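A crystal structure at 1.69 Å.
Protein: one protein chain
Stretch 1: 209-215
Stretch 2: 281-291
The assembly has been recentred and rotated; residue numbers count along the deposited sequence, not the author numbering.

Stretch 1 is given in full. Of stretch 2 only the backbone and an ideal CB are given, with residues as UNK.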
ATOM      1  N   VAL A 209      -5.200  15.044  -2.108  1.00 15.48           N
ATOM      2  CA  VAL A 209      -5.110  14.231  -0.854  1.00 14.36           C
ATOM      3  C   VAL A 209      -4.300  14.955   0.236  1.00 14.81           C
ATOM      4  O   VAL A 209      -4.595  14.850   1.427  1.00 15.14           O
ATOM      5  CB  VAL A 209      -4.522  12.834  -1.164  1.00 14.53           C
ATOM      6  CG1 VAL A 209      -4.288  12.007   0.118  1.00 13.94           C
ATOM      7  CG2 VAL A 209      -5.412  12.100  -2.144  1.00 15.69           C
ATOM      8  N   TYR A 210      -3.220  15.647  -0.181  1.00 14.29           N
ATOM      9  CA  TYR A 210      -2.254  16.298   0.701  1.00 15.27           C
ATOM     10  C   TYR A 210      -2.459  17.838   0.814  1.00 18.47           C
ATOM     11  O   TYR A 210      -1.621  18.534   1.381  1.00 17.51           O
ATOM     12  CB  TYR A 210      -0.839  15.968   0.211  1.00 14.80           C
ATOM     13  CG  TYR A 210      -0.628  14.472   0.045  1.00 13.90           C
ATOM     14  CD1 TYR A 210      -0.476  13.644   1.150  1.00 14.43           C
ATOM     15  CD2 TYR A 210      -0.643  13.854  -1.203  1.00 12.51           C
ATOM     16  CE1 TYR A 210      -0.305  12.320   0.987  1.00 13.24           C
ATOM     17  CE2 TYR A 210      -0.424  12.531  -1.339  1.00 13.17           C
ATOM     18  CZ  TYR A 210      -0.289  11.766  -0.235  1.00 12.37           C
ATOM     19  OH  TYR A 210      -0.168  10.439  -0.387  1.00 12.86           O
ATOM     20  N   LYS A 211      -3.622  18.340   0.440  1.00 19.48           N
ATOM     21  CA  LYS A 211      -3.910  19.761   0.515  1.00 22.80           C
ATOM     22  C   LYS A 211      -3.583  20.410   1.867  1.00 19.71           C
ATOM     23  O   LYS A 211      -3.002  21.463   1.888  1.00 18.34           O
ATOM     24  CB  LYS A 211      -5.387  19.965   0.230  1.00 27.49           C
ATOM     25  CG  LYS A 211      -5.794  21.428   0.078  1.00 36.16           C
ATOM     26  CD  LYS A 211      -7.059  21.477  -0.783  1.00 42.24           C
ATOM     27  CE  LYS A 211      -7.392  22.864  -1.270  1.00 49.77           C
ATOM     28  NZ  LYS A 211      -7.959  23.629  -0.117  1.00 51.98           N
ATOM     29  N   SER A 212      -3.954  19.773   2.977  1.00 20.74           N
ATOM     30  CA  SER A 212      -3.728  20.318   4.334  1.00 20.59           C
ATOM     31  C   SER A 212      -2.245  20.564   4.573  1.00 18.86           C
ATOM     32  O   SER A 212      -1.882  21.569   5.151  1.00 18.97           O
ATOM     33  CB  SER A 212      -4.256  19.367   5.411  1.00 25.60           C
ATOM     34  OG  SER A 212      -5.678  19.395   5.486  1.00 31.95           O
ATOM     35  N   ILE A 213      -1.399  19.697   4.031  1.00 15.52           N
ATOM     36  CA  ILE A 213       0.034  19.885   4.159  1.00 16.69           C
ATOM     37  C   ILE A 213       0.504  21.095   3.319  1.00 18.37           C
ATOM     38  O   ILE A 213       1.280  21.915   3.787  1.00 20.92           O
ATOM     39  CB  ILE A 213       0.741  18.610   3.751  1.00 16.52           C
ATOM     40  CG1 ILE A 213       0.332  17.451   4.691  1.00 15.40           C
ATOM     41  CG2 ILE A 213       2.242  18.819   3.632  1.00 18.97           C
ATOM     42  CD1 ILE A 213       0.887  16.121   4.220  1.00 17.48           C
ATOM     43  N   PHE A 214       0.055  21.188   2.090  1.00 17.34           N
ATOM     44  CA  PHE A 214       0.455  22.272   1.215  1.00 19.83           C
ATOM     45  C   PHE A 214      -0.102  23.631   1.619  1.00 21.36           C
ATOM     46  O   PHE A 214       0.318  24.674   1.070  1.00 22.46           O
ATOM     47  CB  PHE A 214       0.010  21.960  -0.173  1.00 19.08           C
ATOM     48  CG  PHE A 214       0.733  20.779  -0.785  1.00 19.36           C
ATOM     49  CD1 PHE A 214       2.084  20.640  -0.677  1.00 17.51           C
ATOM     50  CD2 PHE A 214       0.013  19.791  -1.455  1.00 19.08           C
ATOM     51  CE1 PHE A 214       2.746  19.563  -1.310  1.00 19.53           C
ATOM     52  CE2 PHE A 214       0.640  18.748  -2.058  1.00 20.10           C
ATOM     53  CZ  PHE A 214       2.006  18.612  -2.011  1.00 18.18           C
ATOM     54  N   GLU A 215      -1.054  23.635   2.536  1.00 20.88           N
ATOM     55  CA  GLU A 215      -1.591  24.903   3.051  1.00 24.07           C
ATOM     56  C   GLU A 215      -0.999  25.353   4.374  1.00 25.11           C
ATOM     57  O   GLU A 215      -1.390  26.396   4.863  1.00 24.52           O
ATOM     58  CB  GLU A 215      -3.083  24.767   3.251  1.00 26.26           C
ATOM     59  CG  GLU A 215      -3.817  24.735   1.939  1.00 29.73           C
ATOM     60  CD  GLU A 215      -5.315  24.607   2.135  1.00 34.71           C
ATOM     61  OE1 GLU A 215      -5.726  24.111   3.201  1.00 37.68           O
ATOM     62  OE2 GLU A 215      -6.045  24.969   1.184  1.00 36.70           O
ATOM     63  N   UNK A 281       5.562  11.465   8.814  1.00 14.64           N
ATOM     64  CA  UNK A 281       6.204  10.997   7.609  1.00 13.26           C
ATOM     65  C   UNK A 281       5.767  11.734   6.318  1.00 14.14           C
ATOM     66  O   UNK A 281       6.594  12.190   5.538  1.00 14.39           O
ATOM     67  CB  UNK A 281       5.927   9.499   7.462  1.00 13.26           C
ATOM     68  N   UNK A 282       4.481  11.769   6.078  1.00 14.97           N
ATOM     69  CA  UNK A 282       3.989  12.375   4.876  1.00 13.42           C
ATOM     70  C   UNK A 282       4.076  13.917   4.861  1.00 13.07           C
ATOM     71  O   UNK A 282       4.220  14.507   3.825  1.00 13.69           O
ATOM     72  CB  UNK A 282       2.538  11.936   4.667  1.00 13.42           C
ATOM     73  N   UNK A 283       4.011  14.541   6.006  1.00 13.66           N
ATOM     74  CA  UNK A 283       4.202  16.000   6.079  1.00 13.34           C
ATOM     75  C   UNK A 283       5.621  16.236   5.602  1.00 12.99           C
ATOM     76  O   UNK A 283       5.866  17.112   4.820  1.00 16.22           O
ATOM     77  CB  UNK A 283       3.971  16.558   7.485  1.00 13.34           C
ATOM     78  N   UNK A 284       6.573  15.450   6.045  1.00 14.41           N
ATOM     79  CA  UNK A 284       7.976  15.673   5.717  1.00 14.25           C
ATOM     80  C   UNK A 284       8.263  15.373   4.257  1.00 15.36           C
ATOM     81  O   UNK A 284       8.859  16.191   3.527  1.00 15.07           O
ATOM     82  CB  UNK A 284       8.873  14.815   6.611  1.00 14.25           C
ATOM     83  N   UNK A 285       7.736  14.261   3.786  1.00 13.36           N
ATOM     84  CA  UNK A 285       7.954  13.798   2.415  1.00 14.31           C
ATOM     85  C   UNK A 285       7.360  14.811   1.465  1.00 15.70           C
ATOM     86  O   UNK A 285       8.064  15.204   0.526  1.00 16.76           O
ATOM     87  CB  UNK A 285       7.343  12.414   2.185  1.00 14.31           C
ATOM     88  N   UNK A 286       6.092  15.159   1.666  1.00 14.92           N
ATOM     89  CA  UNK A 286       5.415  16.059   0.715  1.00 15.89           C
ATOM     90  C   UNK A 286       6.049  17.416   0.626  1.00 16.72           C
ATOM     91  O   UNK A 286       6.014  18.015  -0.421  1.00 15.81           O
ATOM     92  CB  UNK A 286       3.944  16.227   1.101  1.00 15.89           C
ATOM     93  N   UNK A 287       6.510  17.934   1.748  1.00 16.68           N
ATOM     94  CA  UNK A 287       7.199  19.215   1.756  1.00 18.31           C
ATOM     95  C   UNK A 287       8.672  19.187   1.432  1.00 19.65           C
ATOM     96  O   UNK A 287       9.257  20.252   1.152  1.00 22.59           O
ATOM     97  CB  UNK A 287       7.025  19.861   3.132  1.00 18.31           C
ATOM     98  N   UNK A 288       9.299  18.030   1.460  1.00 19.88           N
ATOM     99  CA  UNK A 288      10.737  17.950   1.182  1.00 19.99           C
ATOM    100  C   UNK A 288      11.249  18.603  -0.154  1.00 21.05           C
ATOM    101  O   UNK A 288      12.326  19.213  -0.122  1.00 20.78           O
ATOM    102  CB  UNK A 288      11.121  16.469   1.175  1.00 19.99           C
ATOM    103  N   UNK A 289      10.501  18.496  -1.272  1.00 22.69           N
ATOM    104  CA  UNK A 289      10.925  19.198  -2.497  1.00 21.53           C
ATOM    105  C   UNK A 289      11.010  20.682  -2.344  1.00 24.96           C
ATOM    106  O   UNK A 289      11.783  21.287  -3.081  1.00 24.24           O
ATOM    107  CB  UNK A 289       9.966  18.882  -3.646  1.00 21.53           C
ATOM    108  N   UNK A 290      10.283  21.262  -1.388  1.00 21.65           N
ATOM    109  CA  UNK A 290      10.310  22.664  -1.108  1.00 23.05           C
ATOM    110  C   UNK A 290      11.358  23.057  -0.043  1.00 25.48           C
ATOM    111  O   UNK A 290      11.678  24.275   0.104  1.00 28.25           O
ATOM    112  CB  UNK A 290       8.915  23.106  -0.663  1.00 23.05           C
ATOM    113  N   UNK A 291      11.808  22.076   0.754  1.00 21.13           N
ATOM    114  CA  UNK A 291      12.749  22.344   1.848  1.00 19.92           C
ATOM    115  C   UNK A 291      13.856  21.338   1.861  1.00 21.77           C
ATOM    116  O   UNK A 291      14.106  20.701   2.889  1.00 21.64           O
ATOM    117  CB  UNK A 291      12.034  22.342   3.201  1.00 19.92           C
TER

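Stretch 1 offers 281-291 an apolar surface made of Y210, I213 and F214; K211 and E215 are out of reach, their charges paired by a salt bridge (K211 NZ to E215 OE2, 2.7 Å).

At position 281 the ideal CB finds nothing of stretch 1 within 5.5 Å, so these atoms set no preference. The residue is S281, whose OG is hydrogen-bonded elsewhere in the structure.

Position 282 points toward stretch 1, its ideal CB 4.5 Å from I213 CD1 and 4.7 Å from Y210 CE1. A flexible apolar chain such as leucine, isoleucine or methionine would suit. M282 is deposited, with all three chi angles m, and its CE lies 3.8 Å from Y210 CE1.

Position 283 marks a close approach: its CA is 6.0 Å from I213 CA. CA-to-CB points sideways, with the ideal CB 4.5 Å from I213 CD1, so glycine, alanine or serine would fit comfortably. A283 leaves its CA 3.8 Å from I213 CD1. The I213 side chain sits as a knob among A283 and positions 282, 286 and 287.

Position 284 points away and 285 is out of reach; neither is constrained here. They hold Y284 and I285.

Position 286 points toward stretch 1. Its ideal CB lies 4.0 Å from I213 CG2, 4.3 Å from F214 CE1 and 4.9 Å from Y210 CB, so a long apolar chain could run between the two rings; leucine or methionine are candidates. M286 (m, m, m) places CG 4.1 Å from the Y210 ring centroid, a CH-pi contact, and SD also 4.1 Å from that centroid, only 6° off the ring normal. Its CE then reaches F214 CZ at 3.8 Å. The M286 carbonyl contributes separately, with O 3.7 Å from F214 CE1, at the ring edge.

At 287 CA-to-CB is sideways, the ideal CB 4.9 Å from I213 CG2. A branched apolar chain could turn back toward stretch 1. L287 (m, t) does: CG packs 3.6 Å from I213 CG2, and CD2 comes 4.3 Å from F214 CD1.

Positions 288 and 289 are out of reach. R288 makes a weak hydrogen bond from NH1 to the backbone O of position 291 (2.9 Å); 289 is P289.

Position 290 points toward stretch 1, but its ideal CB has no neighbour there within 5.5 Å. Only a long chain could bridge the gap, such as phenylalanine or methionine. F290 brings CE1 to 4.0 Å from F214 CE1, an oblique contact.

Position 291, out of reach, holds F291.

Stretch 2 281-291: SMAYIMLRPFF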
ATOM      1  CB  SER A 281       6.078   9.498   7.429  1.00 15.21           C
ATOM      2  OG  SER A 281       6.891   8.738   8.338  1.00 15.68           O
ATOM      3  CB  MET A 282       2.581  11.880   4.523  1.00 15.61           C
ATOM      4  CG  MET A 282       2.509  10.404   4.139  1.00 15.35           C
ATOM      5  SD  MET A 282       3.679   9.925   2.862  1.00 15.33           S
ATOM      6  CE  MET A 282       3.249  10.968   1.478  1.00 14.86           C
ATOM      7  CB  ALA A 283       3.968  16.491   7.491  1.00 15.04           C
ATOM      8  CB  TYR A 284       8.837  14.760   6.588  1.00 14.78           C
ATOM      9  CG  TYR A 284      10.324  14.940   6.379  1.00 16.19           C
ATOM     10  CD1 TYR A 284      11.066  15.934   7.049  1.00 15.56           C
ATOM     11  CD2 TYR A 284      11.004  14.089   5.502  1.00 15.14           C
ATOM     12  CE1 TYR A 284      12.451  16.049   6.833  1.00 15.42           C
ATOM     13  CE2 TYR A 284      12.372  14.213   5.301  1.00 18.37           C
ATOM     14  CZ  TYR A 284      13.085  15.165   5.977  1.00 16.96           C
ATOM     15  OH  TYR A 284      14.456  15.226   5.735  1.00 16.94           O
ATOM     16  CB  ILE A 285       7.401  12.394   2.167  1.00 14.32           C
ATOM     17  CG1 ILE A 285       8.331  11.399   2.899  1.00 14.67           C
ATOM     18  CG2 ILE A 285       7.361  11.979   0.709  1.00 13.75           C
ATOM     19  CD1 ILE A 285       7.765  10.039   3.213  1.00 16.24           C
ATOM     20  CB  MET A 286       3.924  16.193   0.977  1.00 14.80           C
ATOM     21  CG  MET A 286       3.179  14.860   0.799  1.00 14.20           C
ATOM     22  SD  MET A 286       3.524  13.865  -0.698  1.00 16.37           S
ATOM     23  CE  MET A 286       3.062  15.005  -2.001  1.00 17.04           C
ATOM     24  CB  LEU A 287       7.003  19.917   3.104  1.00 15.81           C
ATOM     25  CG  LEU A 287       5.575  20.295   3.485  1.00 16.63           C
ATOM     26  CD1 LEU A 287       5.481  20.915   4.849  1.00 17.07           C
ATOM     27  CD2 LEU A 287       4.961  21.241   2.504  1.00 17.06           C
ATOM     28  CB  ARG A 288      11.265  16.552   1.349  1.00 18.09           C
ATOM     29  CG  ARG A 288      12.782  16.443   1.374  1.00 19.29           C
ATOM     30  CD  ARG A 288      13.448  17.152   2.513  1.00 19.33           C
ATOM     31  NE  ARG A 288      14.894  16.798   2.540  1.00 19.58           N
ATOM     32  CZ  ARG A 288      15.814  17.404   3.277  1.00 20.46           C
ATOM     33  NH1 ARG A 288      15.486  18.432   4.028  1.00 20.39           N
ATOM     34  NH2 ARG A 288      17.075  16.932   3.260  1.00 21.24           N
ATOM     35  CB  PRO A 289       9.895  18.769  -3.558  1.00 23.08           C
ATOM     36  CG  PRO A 289       9.334  17.470  -3.016  1.00 22.88           C
ATOM     37  CD  PRO A 289       9.286  17.685  -1.528  1.00 22.54           C
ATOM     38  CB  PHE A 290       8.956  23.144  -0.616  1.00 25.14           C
ATOM     39  CG  PHE A 290       7.831  22.841  -1.582  1.00 27.64           C
ATOM     40  CD1 PHE A 290       7.150  21.610  -1.557  1.00 26.49           C
ATOM     41  CD2 PHE A 290       7.484  23.739  -2.536  1.00 24.77           C
ATOM     42  CE1 PHE A 290       6.171  21.331  -2.466  1.00 26.48           C
ATOM     43  CE2 PHE A 290       6.479  23.459  -3.449  1.00 28.50           C
ATOM     44  CZ  PHE A 290       5.800  22.259  -3.396  1.00 27.28           C
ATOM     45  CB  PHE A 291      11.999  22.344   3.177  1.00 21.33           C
ATOM     46  CG  PHE A 291      10.926  23.388   3.278  1.00 22.64           C
ATOM     47  CD1 PHE A 291      11.246  24.729   3.528  1.00 24.88           C
ATOM     48  CD2 PHE A 291       9.607  23.068   3.123  1.00 24.68           C
ATOM     49  CE1 PHE A 291      10.264  25.697   3.654  1.00 23.51           C
ATOM     50  CE2 PHE A 291       8.608  24.027   3.256  1.00 25.26           C
ATOM     51  CZ  PHE A 291       8.937  25.363   3.502  1.00 26.55           C
TER
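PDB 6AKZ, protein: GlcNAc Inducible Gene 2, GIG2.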